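Local coordinates for protein quinoline 2-oxidoreductase large subunit (Pseudomonas putida, PDB 1T3Q) that probably hydroxylates quinoline at carbon 2 as the molybdenum-bearing large subunit of a xanthine dehydrogenase family enzyme, holding a molybdopterin cytosine dinucleotide cofactor, at residues B[512-517]-B[670-674]; B[546-551]-B[738-743]; B[675-680]-B[722-726]. One frame throughout, in Å; residues are numbered along the deposited sequence.

Contact 1. Residues B[512-517]-B[670-674]. With MCN (pterin cytosine dinucleotide), chain N.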
loop_
_atom_site.group_PDB
_atom_site.type_symbol
_atom_site.label_atom_id
_atom_site.label_comp_id
_atom_site.label_asym_id
_atom_site.label_seq_id
_atom_site.Cartn_x
_atom_site.Cartn_y
_atom_site.Cartn_z
ATOM N N THR B 512 -12.122 -10.573 -14.836
ATOM C CA THR B 512 -12.878 -10.310 -16.051
ATOM C C THR B 512 -14.269 -10.946 -16.003
ATOM O O THR B 512 -15.274 -10.264 -16.193
ATOM C CB THR B 512 -12.112 -10.834 -17.294
ATOM O OG1 THR B 512 -10.888 -10.099 -17.442
ATOM C CG2 THR B 512 -12.949 -10.675 -18.555
ATOM N N THR B 513 -14.332 -12.241 -15.723
ATOM C CA THR B 513 -15.616 -12.931 -15.700
ATOM C C THR B 513 -16.603 -12.469 -14.629
ATOM O O THR B 513 -17.809 -12.452 -14.870
ATOM C CB THR B 513 -15.425 -14.458 -15.598
ATOM O OG1 THR B 513 -14.581 -14.776 -14.485
ATOM C CG2 THR B 513 -14.798 -14.990 -16.878
ATOM N N LEU B 514 -16.114 -12.094 -13.452
ATOM C CA LEU B 514 -17.031 -11.635 -12.417
ATOM C C LEU B 514 -17.636 -10.293 -12.833
ATOM O O LEU B 514 -18.766 -9.974 -12.472
ATOM C CB LEU B 514 -16.314 -11.507 -11.061
ATOM C CG LEU B 514 -15.791 -12.822 -10.464
ATOM C CD1 LEU B 514 -15.146 -12.548 -9.102
ATOM C CD2 LEU B 514 -16.937 -13.827 -10.321
ATOM N N ALA B 515 -16.883 -9.509 -13.603
ATOM C CA ALA B 515 -17.377 -8.218 -14.063
ATOM C C ALA B 515 -18.502 -8.455 -15.065
ATOM O O ALA B 515 -19.479 -7.711 -15.094
ATOM C CB ALA B 515 -16.249 -7.414 -14.724
ATOM N N GLN B 516 -18.337 -9.485 -15.894
ATOM C CA GLN B 516 -19.337 -9.840 -16.896
ATOM C C GLN B 516 -20.652 -10.201 -16.212
ATOM O O GLN B 516 -21.732 -9.848 -16.688
ATOM C CB GLN B 516 -18.845 -11.021 -17.739
ATOM C CG GLN B 516 -17.704 -10.666 -18.687
ATOM C CD GLN B 516 -17.243 -11.853 -19.510
ATOM O OE1 GLN B 516 -16.244 -12.492 -19.192
ATOM N NE2 GLN B 516 -17.985 -12.165 -20.572
ATOM N N ILE B 517 -20.555 -10.903 -15.088
ATOM C CA ILE B 517 -21.737 -11.303 -14.331
ATOM C C ILE B 517 -22.432 -10.081 -13.731
ATOM O O ILE B 517 -23.644 -9.916 -13.871
ATOM C CB ILE B 517 -21.366 -12.271 -13.172
ATOM C CG1 ILE B 517 -20.857 -13.598 -13.742
ATOM C CG2 ILE B 517 -22.583 -12.498 -12.270
ATOM C CD1 ILE B 517 -20.295 -14.544 -12.693
ATOM N N ILE B 670 -19.561 -18.284 -19.065
ATOM C CA ILE B 670 -19.478 -16.838 -18.900
ATOM C C ILE B 670 -18.586 -16.282 -20.008
ATOM O O ILE B 670 -18.930 -15.308 -20.677
ATOM C CB ILE B 670 -18.839 -16.458 -17.550
ATOM C CG1 ILE B 670 -19.660 -17.039 -16.396
ATOM C CG2 ILE B 670 -18.739 -14.939 -17.419
ATOM C CD1 ILE B 670 -18.962 -16.901 -15.049
ATOM N N ASN B 671 -17.445 -16.935 -20.204
ATOM C CA ASN B 671 -16.459 -16.515 -21.188
ATOM C C ASN B 671 -15.893 -17.769 -21.852
ATOM O O ASN B 671 -14.977 -18.403 -21.324
ATOM C CB ASN B 671 -15.354 -15.728 -20.467
ATOM C CG ASN B 671 -14.431 -15.002 -21.418
ATOM O OD1 ASN B 671 -13.806 -15.617 -22.277
ATOM N ND2 ASN B 671 -14.335 -13.680 -21.264
ATOM N N PRO B 672 -16.444 -18.152 -23.018
ATOM C CA PRO B 672 -15.987 -19.342 -23.743
ATOM C C PRO B 672 -14.471 -19.411 -23.920
ATOM O O PRO B 672 -13.876 -20.474 -23.776
ATOM C CB PRO B 672 -16.738 -19.243 -25.069
ATOM C CG PRO B 672 -18.029 -18.588 -24.663
ATOM C CD PRO B 672 -17.545 -17.487 -23.742
ATOM N N MET B 673 -13.852 -18.280 -24.241
ATOM C CA MET B 673 -12.403 -18.228 -24.418
ATOM C C MET B 673 -11.687 -18.688 -23.139
ATOM O O MET B 673 -10.785 -19.527 -23.177
ATOM C CB MET B 673 -11.974 -16.801 -24.748
ATOM C CG MET B 673 -10.474 -16.635 -24.956
ATOM S SD MET B 673 -10.017 -14.911 -25.258
ATOM C CE MET B 673 -10.140 -14.256 -23.570
ATOM N N ILE B 674 -12.093 -18.126 -22.011
ATOM C CA ILE B 674 -11.484 -18.473 -20.730
ATOM C C ILE B 674 -11.748 -19.929 -20.369
ATOM O O ILE B 674 -10.860 -20.618 -19.868
ATOM C CB ILE B 674 -11.984 -17.514 -19.622
ATOM C CG1 ILE B 674 -11.280 -16.160 -19.787
ATOM C CG2 ILE B 674 -11.701 -18.094 -18.229
ATOM C CD1 ILE B 674 -11.818 -15.059 -18.911
HETATM N N1 MCN N . -15.806 -20.039 -16.177
HETATM C C2 MCN N . -16.696 -19.435 -17.124
HETATM N N3 MCN N . -17.937 -20.051 -17.176
HETATM C C4 MCN N . -18.354 -21.147 -16.429
HETATM C C5 MCN N . -17.396 -21.731 -15.483
HETATM C C6 MCN N . -16.142 -21.181 -15.358
HETATM O O2 MCN N . -16.341 -18.501 -17.808
HETATM N N4 MCN N . -19.565 -21.645 -16.557
HETATM C "C1'" MCN N . -14.399 -19.344 -16.057
HETATM C C2D MCN N . -14.340 -18.339 -14.818
HETATM O "O2'" MCN N . -13.476 -17.193 -15.143
HETATM C "C3'" MCN N . -13.838 -19.213 -13.688
HETATM C C4D MCN N . -12.843 -20.146 -14.336
HETATM O O4D MCN N . -13.306 -20.264 -15.774
HETATM O "O3'" MCN N . -13.207 -18.377 -12.656
HETATM C "C5'" MCN N . -12.603 -21.494 -13.599
HETATM O "O5'" MCN N . -13.881 -22.040 -13.388
HETATM P PA MCN N . -14.459 -22.469 -11.984
HETATM O O1A MCN N . -15.535 -21.480 -11.658
HETATM O O2A MCN N . -14.762 -23.950 -12.143
HETATM O O3A MCN N . -13.355 -22.513 -10.789
HETATM P PB MCN N . -12.658 -21.337 -9.955
HETATM O O1B MCN N . -13.051 -21.525 -8.526
HETATM O O2B MCN N . -12.922 -19.996 -10.576
HETATM O O3B MCN N . -11.092 -21.626 -10.147
HETATM C C10 MCN N . -10.434 -22.584 -9.357
HETATM C "C9'" MCN N . -10.204 -23.759 -10.250
HETATM C "C8'" MCN N . -9.406 -24.762 -9.384
HETATM S "S8'" MCN N . -10.261 -25.368 -7.936
HETATM C "C7'" MCN N . -8.178 -25.219 -9.638
HETATM S "S7'" MCN N . -7.265 -26.363 -8.613
HETATM C "C6'" MCN N . -7.435 -24.655 -10.896
HETATM C C7 MCN N . -8.420 -24.208 -11.943
HETATM O "O9'" MCN N . -9.361 -23.294 -11.406
HETATM N "N5'" MCN N . -6.449 -23.630 -10.356
HETATM C C4A MCN N . -6.017 -22.801 -11.466
HETATM N "N8'" MCN N . -7.707 -23.526 -13.076
HETATM C C4B MCN N . -6.546 -22.757 -12.769
HETATM N "N1'" MCN N . -6.093 -21.927 -13.826
HETATM C "C2'" MCN N . -5.053 -21.121 -13.509
HETATM N "N2'" MCN N . -4.575 -20.320 -14.486
HETATM N "N3'" MCN N . -4.488 -21.072 -12.251
HETATM C "C4'" MCN N . -4.905 -21.873 -11.123
HETATM O "O4'" MCN N . -4.357 -21.770 -10.052
#
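Two helices of the molybdopterin-binding region meet here over the cytidine end of the cofactor: 512-517 is a turn and a half of helix 510-522, and 670-674 is the loop and N-terminal turn of helix 672-692, with Asn671 as its N-cap. The contact is buried and mostly apolar. Thr512 turns its methyl CG2 to the Asn671 amide, while its hydroxyl is bound by Glu22 and Arg21 of the N-terminal part of the chain. Thr513 touches Ile670, Asn671, Ile674 and the cofactor ribose. Its CG2 lies 3.7 Å from Asn671 CB and 3.6 Å from Ile674 CD1, its backbone O is 3.7 Å from Ile670 CG2, and its OG1 sits 2.7 Å from O2' of the ribose, with the backbone O of Gly509 as another partner. One turn on from Thr512, Gln516 accepts a nearly straight hydrogen bond through OE1 from Asn671 ND2 (3.1 Å). Asn671 ND2 also donates to the backbone O of Val18, and Gln516 NE2 is held by the carbonyls of Ser13 and Thr16, so the N-terminal segment is tied in at the same point. Ile517 ends the walk with CD1 packed 3.6 Å from Ile670 CD1.

Beside these side-chain contacts, the loop backbone meets the cytosine. Ile670 N donates to N3 and Asn671 N to O2 of the base, both at 3.1 Å, a pattern consistent with recognition of cytosine. Asn671 caps the N terminus of its own helix, OD1 accepting from Ile674 N at 3.0 Å.

Contact 2. Residues B[546-551]-B[738-743]. With MCN (pterin cytosine dinucleotide), chain N; SMO (dioxosulfidomolybdenum(VI) ion), chain O.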
loop_
_atom_site.group_PDB
_atom_site.type_symbol
_atom_site.label_atom_id
_atom_site.label_comp_id
_atom_site.label_asym_id
_atom_site.label_seq_id
_atom_site.Cartn_x
_atom_site.Cartn_y
_atom_site.Cartn_z
ATOM N N ALA B 546 -12.355 -26.177 -5.659
ATOM C CA ALA B 546 -13.431 -27.087 -6.031
ATOM C C ALA B 546 -14.347 -26.564 -7.145
ATOM O O ALA B 546 -15.565 -26.770 -7.099
ATOM C CB ALA B 546 -14.263 -27.424 -4.796
ATOM N N SER B 547 -13.767 -25.896 -8.139
ATOM C CA SER B 547 -14.534 -25.355 -9.266
ATOM C C SER B 547 -15.778 -24.618 -8.777
ATOM O O SER B 547 -16.893 -24.894 -9.239
ATOM C CB SER B 547 -14.963 -26.490 -10.200
ATOM O OG SER B 547 -13.856 -27.276 -10.606
ATOM N N ARG B 548 -15.586 -23.668 -7.865
ATOM C CA ARG B 548 -16.701 -22.933 -7.277
ATOM C C ARG B 548 -16.743 -21.437 -7.558
ATOM O O ARG B 548 -17.752 -20.794 -7.293
ATOM C CB ARG B 548 -16.680 -23.118 -5.761
ATOM C CG ARG B 548 -15.598 -22.281 -5.071
ATOM C CD ARG B 548 -15.268 -22.826 -3.683
ATOM N NE ARG B 548 -16.434 -22.848 -2.810
ATOM C CZ ARG B 548 -16.836 -21.828 -2.061
ATOM N NH1 ARG B 548 -16.160 -20.684 -2.059
ATOM N NH2 ARG B 548 -17.927 -21.947 -1.315
ATOM N N GLY B 549 -15.649 -20.883 -8.072
ATOM C CA GLY B 549 -15.588 -19.458 -8.330
ATOM C C GLY B 549 -16.706 -18.867 -9.164
ATOM O O GLY B 549 -17.372 -17.925 -8.732
ATOM N N ALA B 550 -16.899 -19.397 -10.366
ATOM C CA ALA B 550 -17.945 -18.904 -11.260
ATOM C C ALA B 550 -19.321 -19.004 -10.608
ATOM O O ALA B 550 -20.099 -18.057 -10.642
ATOM C CB ALA B 550 -17.928 -19.692 -12.565
ATOM N N VAL B 551 -19.608 -20.152 -10.004
ATOM C CA VAL B 551 -20.896 -20.373 -9.351
ATOM C C VAL B 551 -21.102 -19.499 -8.123
ATOM O O VAL B 551 -22.079 -18.757 -8.041
ATOM C CB VAL B 551 -21.063 -21.854 -8.944
ATOM C CG1 VAL B 551 -22.291 -22.021 -8.048
ATOM C CG2 VAL B 551 -21.201 -22.716 -10.194
ATOM N N ILE B 738 -25.108 -20.746 -14.757
ATOM C CA ILE B 738 -23.684 -21.053 -14.636
ATOM C C ILE B 738 -23.312 -22.259 -13.764
ATOM O O ILE B 738 -23.842 -22.426 -12.668
ATOM C CB ILE B 738 -22.938 -19.816 -14.072
ATOM C CG1 ILE B 738 -22.996 -18.668 -15.087
ATOM C CG2 ILE B 738 -21.494 -20.176 -13.710
ATOM C CD1 ILE B 738 -22.705 -17.301 -14.487
ATOM N N LYS B 739 -22.399 -23.091 -14.268
ATOM C CA LYS B 739 -21.866 -24.238 -13.529
ATOM C C LYS B 739 -20.337 -24.110 -13.572
ATOM O O LYS B 739 -19.802 -23.370 -14.402
ATOM C CB LYS B 739 -22.273 -25.559 -14.172
ATOM C CG LYS B 739 -23.756 -25.872 -14.095
ATOM C CD LYS B 739 -24.023 -27.278 -14.595
ATOM C CE LYS B 739 -25.505 -27.627 -14.511
ATOM N NZ LYS B 739 -25.752 -29.014 -14.971
ATOM N N GLY B 740 -19.634 -24.828 -12.698
ATOM C CA GLY B 740 -18.178 -24.749 -12.686
ATOM C C GLY B 740 -17.503 -25.742 -13.623
ATOM O O GLY B 740 -18.171 -26.588 -14.215
ATOM N N MET B 741 -16.180 -25.646 -13.767
ATOM C CA MET B 741 -15.443 -26.565 -14.641
ATOM C C MET B 741 -13.923 -26.504 -14.485
ATOM O O MET B 741 -13.200 -27.274 -15.112
ATOM C CB MET B 741 -15.823 -26.329 -16.119
ATOM C CG MET B 741 -15.596 -24.911 -16.659
ATOM S SD MET B 741 -13.860 -24.420 -16.855
ATOM C CE MET B 741 -13.252 -25.703 -17.919
ATOM N N GLY B 742 -13.443 -25.605 -13.637
ATOM C CA GLY B 742 -12.007 -25.467 -13.436
ATOM C C GLY B 742 -11.206 -26.757 -13.341
ATOM O O GLY B 742 -10.141 -26.877 -13.945
ATOM N N GLU B 743 -11.711 -27.731 -12.595
ATOM C CA GLU B 743 -11.008 -28.998 -12.418
ATOM C C GLU B 743 -11.339 -30.087 -13.420
ATOM O O GLU B 743 -10.648 -31.103 -13.469
ATOM C CB GLU B 743 -11.299 -29.560 -11.029
ATOM C CG GLU B 743 -10.853 -28.694 -9.879
ATOM C CD GLU B 743 -11.429 -29.190 -8.574
ATOM O OE1 GLU B 743 -12.623 -28.920 -8.320
ATOM O OE2 GLU B 743 -10.703 -29.870 -7.819
HETATM N N1 MCN N . -15.806 -20.039 -16.177
HETATM C C2 MCN N . -16.696 -19.435 -17.124
HETATM N N3 MCN N . -17.937 -20.051 -17.176
HETATM C C4 MCN N . -18.354 -21.147 -16.429
HETATM C C5 MCN N . -17.396 -21.731 -15.483
HETATM C C6 MCN N . -16.142 -21.181 -15.358
HETATM O O2 MCN N . -16.341 -18.501 -17.808
HETATM N N4 MCN N . -19.565 -21.645 -16.557
HETATM C "C1'" MCN N . -14.399 -19.344 -16.057
HETATM C C2D MCN N . -14.340 -18.339 -14.818
HETATM O "O2'" MCN N . -13.476 -17.193 -15.143
HETATM C "C3'" MCN N . -13.838 -19.213 -13.688
HETATM C C4D MCN N . -12.843 -20.146 -14.336
HETATM O O4D MCN N . -13.306 -20.264 -15.774
HETATM O "O3'" MCN N . -13.207 -18.377 -12.656
HETATM C "C5'" MCN N . -12.603 -21.494 -13.599
HETATM O "O5'" MCN N . -13.881 -22.040 -13.388
HETATM P PA MCN N . -14.459 -22.469 -11.984
HETATM O O1A MCN N . -15.535 -21.480 -11.658
HETATM O O2A MCN N . -14.762 -23.950 -12.143
HETATM O O3A MCN N . -13.355 -22.513 -10.789
HETATM P PB MCN N . -12.658 -21.337 -9.955
HETATM O O1B MCN N . -13.051 -21.525 -8.526
HETATM O O2B MCN N . -12.922 -19.996 -10.576
HETATM O O3B MCN N . -11.092 -21.626 -10.147
HETATM C C10 MCN N . -10.434 -22.584 -9.357
HETATM C "C9'" MCN N . -10.204 -23.759 -10.250
HETATM C "C8'" MCN N . -9.406 -24.762 -9.384
HETATM S "S8'" MCN N . -10.261 -25.368 -7.936
HETATM C "C7'" MCN N . -8.178 -25.219 -9.638
HETATM S "S7'" MCN N . -7.265 -26.363 -8.613
HETATM C "C6'" MCN N . -7.435 -24.655 -10.896
HETATM C C7 MCN N . -8.420 -24.208 -11.943
HETATM O "O9'" MCN N . -9.361 -23.294 -11.406
HETATM N "N5'" MCN N . -6.449 -23.630 -10.356
HETATM C C4A MCN N . -6.017 -22.801 -11.466
HETATM N "N8'" MCN N . -7.707 -23.526 -13.076
HETATM C C4B MCN N . -6.546 -22.757 -12.769
HETATM N "N1'" MCN N . -6.093 -21.927 -13.826
HETATM C "C2'" MCN N . -5.053 -21.121 -13.509
HETATM N "N2'" MCN N . -4.575 -20.320 -14.486
HETATM N "N3'" MCN N . -4.488 -21.072 -12.251
HETATM C "C4'" MCN N . -4.905 -21.873 -11.123
HETATM O "O4'" MCN N . -4.357 -21.770 -10.052
HETATM S S SMO O . -7.523 -28.376 -6.105
HETATM MO MO SMO O . -8.672 -26.655 -6.634
HETATM O OM2 SMO O . -9.856 -27.628 -5.811
HETATM O OM1 SMO O . -8.040 -25.503 -5.567
#
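The loop 738-743 runs extended from Ile738 to Gly740 and then turns, passing close to 546-551, where Ala546 and Ser547 have left-handed backbone angles before helix 549-576 begins. The CA atoms of Ser547 and Gly742 are 4.9 Å apart, and a CB on Gly740 would strike Ser547 O. The cofactor pyrophosphate lies alongside, bound by main-chain amides of both segments: Gly549 N to O1B (2.7 Å) and Ala550 N to O1A (2.8 Å), at the start of the helix, and Met741 N (2.7 Å) and Gly742 N (2.6 Å) together to O2A. Lys739 O takes a hydrogen bond from the cytosine N4 (2.8 Å), and Ala546 N donates to OM2 of the molybdenum centre (2.9 Å).

Among side chains, Ala550 CB packs on Ile738 CG2 (3.8 Å), and Val551 CG2 lies over the Lys739 backbone. Ser547 OG accepts from Glu743 N (3.0 Å) and also meets Glu465. Glu743 OE2, itself bound by Gly372 N, stands 3.1 Å from the same OM2. A glutamate so placed beside molybdenum is consistent with the general base of the xanthine dehydrogenase family, as in relatives, where it probably activates the oxygen transferred to substrate.

Contact 3. Residues B[675-680]-B[722-726]. With MCN (pterin cytosine dinucleotide), chain N.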
loop_
_atom_site.group_PDB
_atom_site.type_symbol
_atom_site.label_atom_id
_atom_site.label_comp_id
_atom_site.label_asym_id
_atom_site.label_seq_id
_atom_site.Cartn_x
_atom_site.Cartn_y
_atom_site.Cartn_z
ATOM N N VAL B 675 -12.961 -20.410 -20.639
ATOM C CA VAL B 675 -13.298 -21.799 -20.346
ATOM C C VAL B 675 -12.405 -22.744 -21.147
ATOM O O VAL B 675 -11.930 -23.751 -20.621
ATOM C CB VAL B 675 -14.787 -22.104 -20.678
ATOM C CG1 VAL B 675 -15.052 -23.596 -20.585
ATOM C CG2 VAL B 675 -15.695 -21.342 -19.729
ATOM N N GLU B 676 -12.162 -22.432 -22.420
ATOM C CA GLU B 676 -11.319 -23.312 -23.215
ATOM C C GLU B 676 -9.886 -23.264 -22.713
ATOM O O GLU B 676 -9.178 -24.261 -22.779
ATOM C CB GLU B 676 -11.393 -22.962 -24.708
ATOM C CG GLU B 676 -12.749 -23.313 -25.326
ATOM C CD GLU B 676 -12.703 -23.471 -26.837
ATOM O OE1 GLU B 676 -11.631 -23.239 -27.438
ATOM O OE2 GLU B 676 -13.745 -23.835 -27.424
ATOM N N GLY B 677 -9.472 -22.111 -22.199
ATOM C CA GLY B 677 -8.128 -22.001 -21.660
ATOM C C GLY B 677 -8.005 -22.942 -20.467
ATOM O O GLY B 677 -6.991 -23.609 -20.290
ATOM N N GLN B 678 -9.060 -23.001 -19.656
ATOM C CA GLN B 678 -9.089 -23.870 -18.477
ATOM C C GLN B 678 -9.036 -25.338 -18.881
ATOM O O GLN B 678 -8.395 -26.156 -18.218
ATOM C CB GLN B 678 -10.358 -23.604 -17.664
ATOM C CG GLN B 678 -10.373 -22.253 -16.973
ATOM C CD GLN B 678 -9.336 -22.171 -15.871
ATOM O OE1 GLN B 678 -9.427 -22.880 -14.871
ATOM N NE2 GLN B 678 -8.339 -21.311 -16.054
ATOM N N ILE B 679 -9.726 -25.670 -19.970
ATOM C CA ILE B 679 -9.746 -27.038 -20.465
ATOM C C ILE B 679 -8.369 -27.454 -20.985
ATOM O O ILE B 679 -7.881 -28.541 -20.671
ATOM C CB ILE B 679 -10.790 -27.208 -21.601
ATOM C CG1 ILE B 679 -12.206 -27.124 -21.029
ATOM C CG2 ILE B 679 -10.582 -28.537 -22.305
ATOM C CD1 ILE B 679 -13.294 -27.043 -22.094
ATOM N N ARG B 680 -7.740 -26.600 -21.789
ATOM C CA ARG B 680 -6.423 -26.932 -22.323
ATOM C C ARG B 680 -5.379 -27.010 -21.212
ATOM O O ARG B 680 -4.527 -27.896 -21.218
ATOM C CB ARG B 680 -6.002 -25.911 -23.395
ATOM C CG ARG B 680 -6.885 -25.971 -24.639
ATOM C CD ARG B 680 -6.235 -25.291 -25.845
ATOM N NE ARG B 680 -6.974 -25.588 -27.075
ATOM C CZ ARG B 680 -8.081 -24.962 -27.461
ATOM N NH1 ARG B 680 -8.675 -25.320 -28.592
ATOM N NH2 ARG B 680 -8.585 -23.969 -26.734
ATOM N N ILE B 722 -5.540 -29.233 -29.243
ATOM C CA ILE B 722 -6.728 -29.843 -28.662
ATOM C C ILE B 722 -8.027 -29.372 -29.305
ATOM O O ILE B 722 -8.209 -28.176 -29.542
ATOM C CB ILE B 722 -6.760 -29.517 -27.144
ATOM C CG1 ILE B 722 -5.520 -30.115 -26.477
ATOM C CG2 ILE B 722 -8.047 -30.029 -26.507
ATOM C CD1 ILE B 722 -5.123 -29.423 -25.176
ATOM N N ARG B 723 -8.930 -30.311 -29.586
ATOM C CA ARG B 723 -10.220 -29.962 -30.175
ATOM C C ARG B 723 -11.285 -29.984 -29.081
ATOM O O ARG B 723 -11.417 -30.962 -28.341
ATOM C CB ARG B 723 -10.595 -30.929 -31.302
ATOM C CG ARG B 723 -11.783 -30.453 -32.146
ATOM C CD ARG B 723 -11.703 -30.979 -33.580
ATOM N NE ARG B 723 -12.621 -32.082 -33.862
ATOM C CZ ARG B 723 -13.935 -31.946 -34.030
ATOM N NH1 ARG B 723 -14.688 -33.007 -34.289
ATOM N NH2 ARG B 723 -14.500 -30.755 -33.936
ATOM N N ILE B 724 -12.036 -28.894 -28.980
ATOM C CA ILE B 724 -13.064 -28.765 -27.954
ATOM C C ILE B 724 -14.447 -28.459 -28.498
ATOM O O ILE B 724 -14.598 -27.640 -29.394
ATOM C CB ILE B 724 -12.725 -27.618 -26.985
ATOM C CG1 ILE B 724 -11.346 -27.841 -26.365
ATOM C CG2 ILE B 724 -13.808 -27.497 -25.917
ATOM C CD1 ILE B 724 -10.863 -26.654 -25.539
ATOM N N ARG B 725 -15.454 -29.111 -27.931
ATOM C CA ARG B 725 -16.834 -28.853 -28.305
ATOM C C ARG B 725 -17.599 -28.605 -27.003
ATOM O O ARG B 725 -17.234 -29.139 -25.946
ATOM C CB ARG B 725 -17.411 -30.027 -29.105
ATOM C CG ARG B 725 -16.878 -30.079 -30.540
ATOM C CD ARG B 725 -17.247 -28.799 -31.281
ATOM N NE ARG B 725 -16.609 -28.653 -32.591
ATOM N N HIS B 726 -18.639 -27.780 -27.076
ATOM C CA HIS B 726 -19.421 -27.422 -25.895
ATOM C C HIS B 726 -20.908 -27.771 -25.962
ATOM O O HIS B 726 -21.523 -27.763 -27.033
ATOM C CB HIS B 726 -19.317 -25.915 -25.647
ATOM C CG HIS B 726 -17.914 -25.394 -25.594
ATOM N ND1 HIS B 726 -17.161 -25.397 -24.441
ATOM C CD2 HIS B 726 -17.130 -24.849 -26.556
ATOM C CE1 HIS B 726 -15.974 -24.875 -24.690
ATOM N NE2 HIS B 726 -15.930 -24.534 -25.967
HETATM N N1 MCN N . -15.806 -20.039 -16.177
HETATM C C2 MCN N . -16.696 -19.435 -17.124
HETATM N N3 MCN N . -17.937 -20.051 -17.176
HETATM C C4 MCN N . -18.354 -21.147 -16.429
HETATM C C5 MCN N . -17.396 -21.731 -15.483
HETATM C C6 MCN N . -16.142 -21.181 -15.358
HETATM O O2 MCN N . -16.341 -18.501 -17.808
HETATM N N4 MCN N . -19.565 -21.645 -16.557
HETATM C "C1'" MCN N . -14.399 -19.344 -16.057
HETATM C C2D MCN N . -14.340 -18.339 -14.818
HETATM O "O2'" MCN N . -13.476 -17.193 -15.143
HETATM C "C3'" MCN N . -13.838 -19.213 -13.688
HETATM C C4D MCN N . -12.843 -20.146 -14.336
HETATM O O4D MCN N . -13.306 -20.264 -15.774
HETATM O "O3'" MCN N . -13.207 -18.377 -12.656
HETATM C "C5'" MCN N . -12.603 -21.494 -13.599
HETATM O "O5'" MCN N . -13.881 -22.040 -13.388
HETATM P PA MCN N . -14.459 -22.469 -11.984
HETATM O O1A MCN N . -15.535 -21.480 -11.658
HETATM O O2A MCN N . -14.762 -23.950 -12.143
HETATM O O3A MCN N . -13.355 -22.513 -10.789
HETATM P PB MCN N . -12.658 -21.337 -9.955
HETATM O O1B MCN N . -13.051 -21.525 -8.526
HETATM O O2B MCN N . -12.922 -19.996 -10.576
HETATM O O3B MCN N . -11.092 -21.626 -10.147
HETATM C C10 MCN N . -10.434 -22.584 -9.357
HETATM C "C9'" MCN N . -10.204 -23.759 -10.250
HETATM C "C8'" MCN N . -9.406 -24.762 -9.384
HETATM S "S8'" MCN N . -10.261 -25.368 -7.936
HETATM C "C7'" MCN N . -8.178 -25.219 -9.638
HETATM S "S7'" MCN N . -7.265 -26.363 -8.613
HETATM C "C6'" MCN N . -7.435 -24.655 -10.896
HETATM C C7 MCN N . -8.420 -24.208 -11.943
HETATM O "O9'" MCN N . -9.361 -23.294 -11.406
HETATM N "N5'" MCN N . -6.449 -23.630 -10.356
HETATM C C4A MCN N . -6.017 -22.801 -11.466
HETATM N "N8'" MCN N . -7.707 -23.526 -13.076
HETATM C C4B MCN N . -6.546 -22.757 -12.769
HETATM N "N1'" MCN N . -6.093 -21.927 -13.826
HETATM C "C2'" MCN N . -5.053 -21.121 -13.509
HETATM N "N2'" MCN N . -4.575 -20.320 -14.486
HETATM N "N3'" MCN N . -4.488 -21.072 -12.251
HETATM C "C4'" MCN N . -4.905 -21.873 -11.123
HETATM O "O4'" MCN N . -4.357 -21.770 -10.052
HETATM O O HOH W 1 -14.230 -24.888 -29.790
#
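Arg680 lays one face of its guanidinium over the methyl end of Ile724, NH2 standing 3.7 Å from CD1, while at the edge of the group NH1 donates to the backbone O of Ile722 (3.0 Å). The aliphatic part of the same side chain rests on Ile722, with CG 3.9 Å from CD1. One turn back along the helix, Glu676 OE1 takes the other end of the guanidinium in an i to i+4 salt bridge, 3.2 Å from Arg680 NH2. Its second oxygen, OE2, accepts a hydrogen bond from His726 NE2 at 2.7 Å, close to the plane of the imidazole. A water bridges the same OE2 (2.6 Å) to the carbonyl O of Ile724 (2.8 Å), so the carboxylate links arginine, histidine and strand backbone.

These are helix-on-sheet contacts: helix 672-692 packs on strand 722-726, outermost within this chain in the mixed sheet formed with 454-467, 636-649 and 655-665. The axes of 675-680 and 722-726 approach to 10.0 Å, with 132° between their N-to-C directions, and the alternate strand residues Ile722, Ile724 and His726 face the helix, whereas Arg723 and Arg725 turn to helix 426-437 on the other side. Ile679 packs against the same isoleucine as Arg680, its CG2 3.8 Å from Ile724 CD1.

The helix also has a cofactor side. Gln678 NE2 donates to the pterin N1' (3.2 Å), and Val675 CG2 touches cytosine C2 at 3.4 Å. Toward the small subunit, Glu148 of that chain forms a salt bridge with Arg680 NE and accepts from Ile722 N.

Overall arrangement
Following the chain, helix 510-522 comes first and the start of helix 549-576 next; contact 1 closes a loop of 152 residues when the chain returns at 670-674. Contact 2 opens inside that loop and closes beyond it, at 738-743, so the two cross. Contact 3 follows contact 1 directly along helix 672-692, closes a short loop at strand 722-726 and is nested within contact 2. Contacts 1 and 2 meet where Ile670 packs on Ile738 and Ala550; Met741 joins contact 2 to contact 3 against Val675, Gln678 and Ile679. Together they tie three helices and the 738-743 loop around one cofactor, and helix 672-692 to strand 722-726.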